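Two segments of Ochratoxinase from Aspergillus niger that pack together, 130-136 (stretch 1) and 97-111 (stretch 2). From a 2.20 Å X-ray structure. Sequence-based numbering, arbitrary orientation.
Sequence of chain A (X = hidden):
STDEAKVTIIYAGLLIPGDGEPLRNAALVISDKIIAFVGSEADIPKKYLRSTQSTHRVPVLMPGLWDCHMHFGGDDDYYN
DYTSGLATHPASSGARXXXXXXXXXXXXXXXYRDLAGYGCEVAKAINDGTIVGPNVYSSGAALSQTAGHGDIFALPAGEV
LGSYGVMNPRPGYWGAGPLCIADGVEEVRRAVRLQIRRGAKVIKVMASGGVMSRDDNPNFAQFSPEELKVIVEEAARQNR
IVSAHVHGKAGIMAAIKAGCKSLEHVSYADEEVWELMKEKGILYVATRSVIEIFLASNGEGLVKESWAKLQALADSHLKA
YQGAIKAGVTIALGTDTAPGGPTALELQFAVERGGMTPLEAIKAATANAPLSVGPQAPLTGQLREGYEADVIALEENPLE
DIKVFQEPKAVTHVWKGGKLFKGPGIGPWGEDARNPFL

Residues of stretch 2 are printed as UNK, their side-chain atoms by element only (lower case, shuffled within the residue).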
ATOM      1  N   THR A 130      13.045 -13.027 -33.985  1.00 18.40           N
ATOM      2  CA  THR A 130      12.450 -14.265 -33.416  1.00 18.11           C
ATOM      3  C   THR A 130      11.178 -14.647 -34.142  1.00 17.41           C
ATOM      4  O   THR A 130      10.943 -15.800 -34.427  1.00 17.56           O
ATOM      5  CB  THR A 130      12.134 -14.148 -31.922  1.00 18.01           C
ATOM      6  OG1 THR A 130      13.210 -13.506 -31.240  1.00 18.39           O
ATOM      7  CG2 THR A 130      11.925 -15.536 -31.323  1.00 18.82           C
ATOM      8  N   ILE A 131      10.357 -13.654 -34.460  1.00 16.93           N
ATOM      9  CA  ILE A 131       9.172 -13.865 -35.288  1.00 16.55           C
ATOM     10  C   ILE A 131       9.193 -12.899 -36.459  1.00 16.21           C
ATOM     11  O   ILE A 131      10.099 -12.094 -36.608  1.00 15.93           O
ATOM     12  CB  ILE A 131       7.837 -13.720 -34.490  1.00 16.10           C
ATOM     13  CG1 ILE A 131       7.679 -12.321 -33.931  1.00 15.69           C
ATOM     14  CG2 ILE A 131       7.776 -14.743 -33.362  1.00 16.38           C
ATOM     15  CD1 ILE A 131       6.273 -12.017 -33.498  1.00 15.37           C
ATOM     16  N   VAL A 132       8.160 -12.978 -37.265  1.00 15.90           N
ATOM     17  CA  VAL A 132       8.024 -12.158 -38.426  1.00 15.84           C
ATOM     18  C   VAL A 132       6.733 -11.353 -38.327  1.00 15.22           C
ATOM     19  O   VAL A 132       5.766 -11.776 -37.680  1.00 15.07           O
ATOM     20  CB  VAL A 132       7.881 -13.195 -39.588  1.00 16.42           C
ATOM     21  CG1 VAL A 132       7.170 -12.633 -40.801  1.00 16.38           C
ATOM     22  CG2 VAL A 132       9.203 -13.860 -39.967  1.00 17.01           C
ATOM     23  N   GLY A 133       6.693 -10.192 -38.968  1.00 15.00           N
ATOM     24  CA  GLY A 133       5.450  -9.439 -39.034  1.00 14.54           C
ATOM     25  C   GLY A 133       5.631  -8.134 -39.766  1.00 14.54           C
ATOM     26  O   GLY A 133       6.722  -7.855 -40.272  1.00 14.66           O
ATOM     27  N   PRO A 134       4.571  -7.310 -39.814  1.00 13.95           N
ATOM     28  CA  PRO A 134       4.722  -5.989 -40.389  1.00 14.22           C
ATOM     29  C   PRO A 134       5.547  -5.065 -39.500  1.00 14.71           C
ATOM     30  O   PRO A 134       5.818  -5.393 -38.341  1.00 14.77           O
ATOM     31  CB  PRO A 134       3.297  -5.464 -40.472  1.00 13.96           C
ATOM     32  CG  PRO A 134       2.414  -6.602 -40.079  1.00 13.83           C
ATOM     33  CD  PRO A 134       3.218  -7.598 -39.359  1.00 13.68           C
ATOM     34  N   ASN A 135       5.990  -3.947 -40.076  1.00 15.17           N
ATOM     35  CA  ASN A 135       6.433  -2.845 -39.288  1.00 15.58           C
ATOM     36  C   ASN A 135       5.283  -2.481 -38.388  1.00 15.83           C
ATOM     37  O   ASN A 135       4.156  -2.291 -38.877  1.00 16.46           O
ATOM     38  CB  ASN A 135       6.779  -1.664 -40.178  1.00 15.72           C
ATOM     39  CG  ASN A 135       8.033  -1.910 -40.984  1.00 15.95           C
ATOM     40  OD1 ASN A 135       9.119  -1.960 -40.435  1.00 15.78           O
ATOM     41  ND2 ASN A 135       7.887  -2.042 -42.295  1.00 16.26           N
ATOM     42  N   VAL A 136       5.531  -2.412 -37.086  1.00 15.63           N
ATOM     43  CA  VAL A 136       4.488  -2.048 -36.149  1.00 15.68           C
ATOM     44  C   VAL A 136       4.724  -0.641 -35.598  1.00 15.35           C
ATOM     45  O   VAL A 136       5.769  -0.346 -35.052  1.00 15.24           O
ATOM     46  CB  VAL A 136       4.405  -3.061 -34.982  1.00 16.51           C
ATOM     47  CG1 VAL A 136       3.338  -2.633 -33.970  1.00 16.71           C
ATOM     48  CG2 VAL A 136       4.092  -4.453 -35.517  1.00 16.29           C
ATOM     49  N   UNK A  97      -0.616 -13.080 -30.929  1.00 12.93           N
ATOM     50  CA  UNK A  97      -0.206 -12.020 -31.808  1.00 12.73           C
ATOM     51  C   UNK A  97       0.900 -12.428 -32.809  1.00 12.83           C
ATOM     52  O   UNK A  97       1.040 -11.807 -33.876  1.00 12.86           O
ATOM     53  c   UNK A  97       0.225 -10.801 -30.993  1.00 12.47           C
ATOM     54  c   UNK A  97      -0.477  -9.229 -29.167  1.00 12.47           C
ATOM     55  c   UNK A  97      -0.963 -10.145 -30.290  1.00 12.50           C
ATOM     56  c   UNK A  97      -1.842  -9.370 -31.263  1.00 12.38           C
ATOM     57  N   UNK A  98       1.685 -13.437 -32.462  1.00 12.94           N
ATOM     58  CA  UNK A  98       2.730 -13.903 -33.334  1.00 13.33           C
ATOM     59  C   UNK A  98       2.137 -14.549 -34.575  1.00 13.37           C
ATOM     60  O   UNK A  98       2.629 -14.314 -35.676  1.00 13.96           O
ATOM     61  c   UNK A  98       3.628 -14.903 -32.598  1.00 13.93           C
ATOM     62  N   UNK A  99       1.108 -15.368 -34.405  1.00 13.19           N
ATOM     63  CA  UNK A  99       0.368 -15.939 -35.514  1.00 13.20           C
ATOM     64  C   UNK A  99      -0.239 -14.820 -36.353  1.00 13.06           C
ATOM     65  O   UNK A  99      -0.113 -14.822 -37.551  1.00 12.98           O
ATOM     66  n   UNK A  99      -1.593 -19.058 -38.045  1.00 14.24           N
ATOM     67  n   UNK A  99      -3.053 -20.604 -38.892  1.00 15.07           N
ATOM     68  n   UNK A  99      -2.490 -20.676 -36.669  1.00 14.97           N
ATOM     69  c   UNK A  99      -0.796 -18.412 -37.007  1.00 13.91           C
ATOM     70  c   UNK A  99      -2.374 -20.108 -37.862  1.00 14.71           C
ATOM     71  c   UNK A  99      -1.597 -17.443 -36.138  1.00 13.51           C
ATOM     72  c   UNK A  99      -0.734 -16.872 -35.028  1.00 13.28           C
ATOM     73  N   UNK A 100      -0.894 -13.876 -35.685  1.00 13.14           N
ATOM     74  CA  UNK A 100      -1.523 -12.751 -36.324  1.00 13.07           C
ATOM     75  C   UNK A 100      -0.577 -11.963 -37.203  1.00 13.22           C
ATOM     76  O   UNK A 100      -0.884 -11.683 -38.346  1.00 13.13           O
ATOM     77  N   UNK A 101       0.606 -11.667 -36.679  1.00 13.55           N
ATOM     78  CA  UNK A 101       1.625 -10.962 -37.431  1.00 13.61           C
ATOM     79  C   UNK A 101       2.152 -11.777 -38.619  1.00 13.84           C
ATOM     80  O   UNK A 101       2.439 -11.206 -39.693  1.00 14.04           O
ATOM     81  s   UNK A 101       2.306  -9.267 -35.396  1.00 13.89           S
ATOM     82  c   UNK A 101       2.767 -10.588 -36.517  1.00 13.84           C
ATOM     83  N   UNK A 102       2.282 -13.080 -38.442  1.00 13.77           N
ATOM     84  CA  UNK A 102       2.697 -13.942 -39.546  1.00 14.26           C
ATOM     85  C   UNK A 102       1.677 -13.896 -40.670  1.00 14.32           C
ATOM     86  O   UNK A 102       2.024 -13.743 -41.852  1.00 14.84           O
ATOM     87  n   UNK A 102       4.768 -17.364 -41.495  1.00 15.43           N
ATOM     88  c   UNK A 102       2.600 -17.065 -41.050  1.00 15.00           C
ATOM     89  c   UNK A 102       1.238 -17.255 -41.252  1.00 14.92           C
ATOM     90  c   UNK A 102       2.850 -15.395 -39.065  1.00 14.45           C
ATOM     91  c   UNK A 102       3.089 -18.587 -42.912  1.00 15.85           C
ATOM     92  c   UNK A 102       3.374 -16.299 -40.116  1.00 14.79           C
ATOM     93  c   UNK A 102       1.742 -18.745 -43.083  1.00 15.70           C
ATOM     94  c   UNK A 102       3.506 -17.726 -41.890  1.00 15.49           C
ATOM     95  c   UNK A 102       4.677 -16.531 -40.419  1.00 14.96           C
ATOM     96  c   UNK A 102       0.825 -18.086 -42.255  1.00 15.27           C
ATOM     97  N   UNK A 103       0.410 -14.001 -40.288  1.00 14.33           N
ATOM     98  CA  UNK A 103      -0.682 -14.010 -41.233  1.00 14.65           C
ATOM     99  C   UNK A 103      -0.740 -12.670 -41.980  1.00 14.50           C
ATOM    100  O   UNK A 103      -0.967 -12.621 -43.194  1.00 14.52           O
ATOM    101  c   UNK A 103      -1.998 -14.240 -40.503  1.00 14.76           C
ATOM    102  c   UNK A 103      -2.439 -16.725 -40.955  1.00 15.84           C
ATOM    103  o   UNK A 103      -2.381 -17.942 -40.578  1.00 16.45           O
ATOM    104  c   UNK A 103      -2.262 -15.625 -39.930  1.00 15.12           C
ATOM    105  o   UNK A 103      -2.671 -16.383 -42.129  1.00 16.17           O
ATOM    106  N   UNK A 104      -0.541 -11.588 -41.257  1.00 14.48           N
ATOM    107  CA  UNK A 104      -0.587 -10.240 -41.877  1.00 14.71           C
ATOM    108  C   UNK A 104       0.408 -10.130 -43.022  1.00 14.82           C
ATOM    109  O   UNK A 104       0.101  -9.614 -44.072  1.00 14.27           O
ATOM    110  c   UNK A 104      -0.278  -9.183 -40.822  1.00 14.72           C
ATOM    111  N   UNK A 105       1.625 -10.612 -42.765  1.00 15.31           N
ATOM    112  CA  UNK A 105       2.711 -10.456 -43.695  1.00 15.82           C
ATOM    113  C   UNK A 105       2.483 -11.345 -44.931  1.00 16.14           C
ATOM    114  O   UNK A 105       2.753 -10.924 -46.039  1.00 15.94           O
ATOM    115  c   UNK A 105       5.304 -10.167 -43.551  1.00 16.33           C
ATOM    116  c   UNK A 105       6.454 -10.589 -42.673  1.00 16.55           C
ATOM    117  c   UNK A 105       5.225  -8.655 -43.657  1.00 16.03           C
ATOM    118  c   UNK A 105       4.023 -10.774 -42.999  1.00 16.10           C
ATOM    119  N   UNK A 106       1.912 -12.523 -44.714  1.00 16.40           N
ATOM    120  CA  UNK A 106       1.545 -13.428 -45.783  1.00 17.14           C
ATOM    121  C   UNK A 106       0.436 -12.859 -46.662  1.00 17.67           C
ATOM    122  O   UNK A 106       0.285 -13.286 -47.812  1.00 18.10           O
ATOM    123  c   UNK A 106       3.163 -16.193 -45.427  1.00 17.82           C
ATOM    124  n   UNK A 106       4.456 -15.942 -45.202  1.00 18.16           N
ATOM    125  o   UNK A 106       2.779 -16.940 -46.332  1.00 17.73           O
ATOM    126  c   UNK A 106       2.182 -15.510 -44.500  1.00 17.39           C
ATOM    127  c   UNK A 106       1.095 -14.765 -45.236  1.00 17.12           C
ATOM    128  N   UNK A 107      -0.323 -11.905 -46.140  1.00 17.84           N
ATOM    129  CA  UNK A 107      -1.349 -11.227 -46.928  1.00 18.38           C
ATOM    130  C   UNK A 107      -0.889  -9.943 -47.572  1.00 17.35           C
ATOM    131  O   UNK A 107      -1.703  -9.200 -48.098  1.00 17.81           O
ATOM    132  n   UNK A 107      -3.159 -13.060 -44.946  1.00 22.77           N
ATOM    133  o   UNK A 107      -4.281 -12.383 -46.774  1.00 24.21           O
ATOM    134  c   UNK A 107      -2.579 -10.953 -46.058  1.00 19.86           C
ATOM    135  c   UNK A 107      -3.443 -12.177 -45.927  1.00 21.87           C
ATOM    136  N   UNK A 108       0.398  -9.645 -47.481  1.00 16.70           N
ATOM    137  CA  UNK A 108       0.956  -8.431 -48.074  1.00 16.16           C
ATOM    138  C   UNK A 108       0.846  -7.163 -47.232  1.00 15.43           C
ATOM    139  O   UNK A 108       1.056  -6.061 -47.725  1.00 15.18           O
ATOM    140  N   UNK A 109       0.532  -7.305 -45.964  1.00 14.81           N
ATOM    141  CA  UNK A 109       0.516  -6.170 -45.062  1.00 14.76           C
ATOM    142  C   UNK A 109       1.884  -6.005 -44.399  1.00 14.36           C
ATOM    143  O   UNK A 109       2.241  -6.817 -43.542  1.00 14.31           O
ATOM    144  c   UNK A 109      -0.632  -6.327 -44.033  1.00 14.85           C
ATOM    145  c   UNK A 109      -3.834  -6.493 -46.103  1.00 15.33           C
ATOM    146  c   UNK A 109      -2.646  -6.848 -45.506  1.00 15.08           C
ATOM    147  c   UNK A 109      -4.367  -5.237 -45.875  1.00 15.59           C
ATOM    148  c   UNK A 109      -1.976  -5.955 -44.654  1.00 15.08           C
ATOM    149  o   UNK A 109      -5.576  -4.880 -46.451  1.00 16.58           O
ATOM    150  c   UNK A 109      -2.536  -4.693 -44.432  1.00 14.93           C
ATOM    151  c   UNK A 109      -3.736  -4.339 -45.015  1.00 15.21           C
ATOM    152  N   UNK A 110       2.629  -4.984 -44.823  1.00 13.88           N
ATOM    153  CA  UNK A 110       3.972  -4.764 -44.340  1.00 14.01           C
ATOM    154  C   UNK A 110       4.077  -3.675 -43.260  1.00 13.74           C
ATOM    155  O   UNK A 110       5.139  -3.469 -42.678  1.00 13.86           O
ATOM    156  o   UNK A 110       4.495  -3.322 -46.218  1.00 14.52           O
ATOM    157  c   UNK A 110       4.970  -5.648 -46.454  1.00 14.72           C
ATOM    158  c   UNK A 110       4.927  -4.472 -45.500  1.00 14.35           C
ATOM    159  N   UNK A 111       2.977  -2.973 -43.010  1.00 13.43           N
ATOM    160  CA  UNK A 111       2.901  -2.025 -41.908  1.00 13.33           C
ATOM    161  C   UNK A 111       1.526  -2.062 -41.255  1.00 13.29           C
ATOM    162  O   UNK A 111       0.511  -2.153 -41.936  1.00 13.44           O
ATOM    163  c   UNK A 111       3.227  -0.584 -42.370  1.00 13.33           C
ATOM    164  o   UNK A 111       4.617  -0.419 -42.675  1.00 13.33           O
TER
HETATM  165  O   HOH W   1       5.287 -14.079 -36.706  1.00  8.93           O

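Position 97 begins the stretch on a helix that starts earlier in the chain. Its side chain has four carbons, forked at the second, and reaches nothing on stretch 1. This is L97.

Position 98 has one side-chain carbon. That CB lies 4.0 Å from CD1 of I131. It is A98.

Position 99 has three carbons, a nitrogen, then a carbon carrying two more nitrogens. It points away from stretch 1. This is R99.

Position 100 has no side-chain atoms, so it is G100.

Position 101 has one carbon and then a sulfur, and points toward stretch 1. Its CB is 3.4 Å from O of V132 and 4.1 Å from CD of P134. It is C101.

Position 102 carries one carbon, then fused five- and six-membered rings with eight carbons and one nitrogen. CA-to-CB points away from stretch 1. This is W102.

Position 103 has three carbons, the third bearing two oxygens. One of these oxygens takes a salt bridge from the guanidinium one helical turn back. It is E103, and the pair is R99 NE to E103 OE2 at 2.9 Å.

Position 104 has a single carbon, CB, 3.8 Å from CG of P134. It is A104.

Position 105 has four carbons, forked at the second, and points toward stretch 1. Its branch carbons lie against V132, G133 and P134. It is L105. CD2 is 3.6 Å from O of G133. Its 2.9 Å approach to CG1 of V132 is too close and reflects the model.

Position 106 has three carbons, the third with one oxygen and one nitrogen. It does not touch stretch 1. It is Q106, the last residue of the helix.

Position 107 has two carbons, the second with one oxygen and one nitrogen. It is N107, the first to leave helical angles. Its ND2 donates to O of E103 at 2.8 Å, tying the turn to the helix end.

Position 108 has no side chain. Phi is positive, and a CB would jam against the preceding carbonyl. It is G108.

Position 109 has one carbon, then a six-carbon ring bearing an oxygen. The end of this side chain leads away, but the backbone O is 3.5 Å from CG of P134. It is Y109.

Position 110 has one carbon carrying an oxygen and a carbon. CA-to-CB points away, so the contact is through its backbone. It is T110.

Position 111 has one carbon, then an oxygen. That oxygen is 3.5 Å from CB of N135. It is S111.

The contact has two parts. Along the helix, A98, C101, A104 and L105 meet I131 through P134. G133 sits close because it has no side chain: an ideal CB would be 2.8 Å from CB of C101. A water donates to O of A98 and O of V132. Beyond the turn, N135 pairs with S111 in a parallel bridge. N of N135 donates to O of T110 at 2.8 Å, and CA of S111 approaches O of N135 at 3.3 Å.

Stretch 2 97-111: LARGCWEALQNGYTS
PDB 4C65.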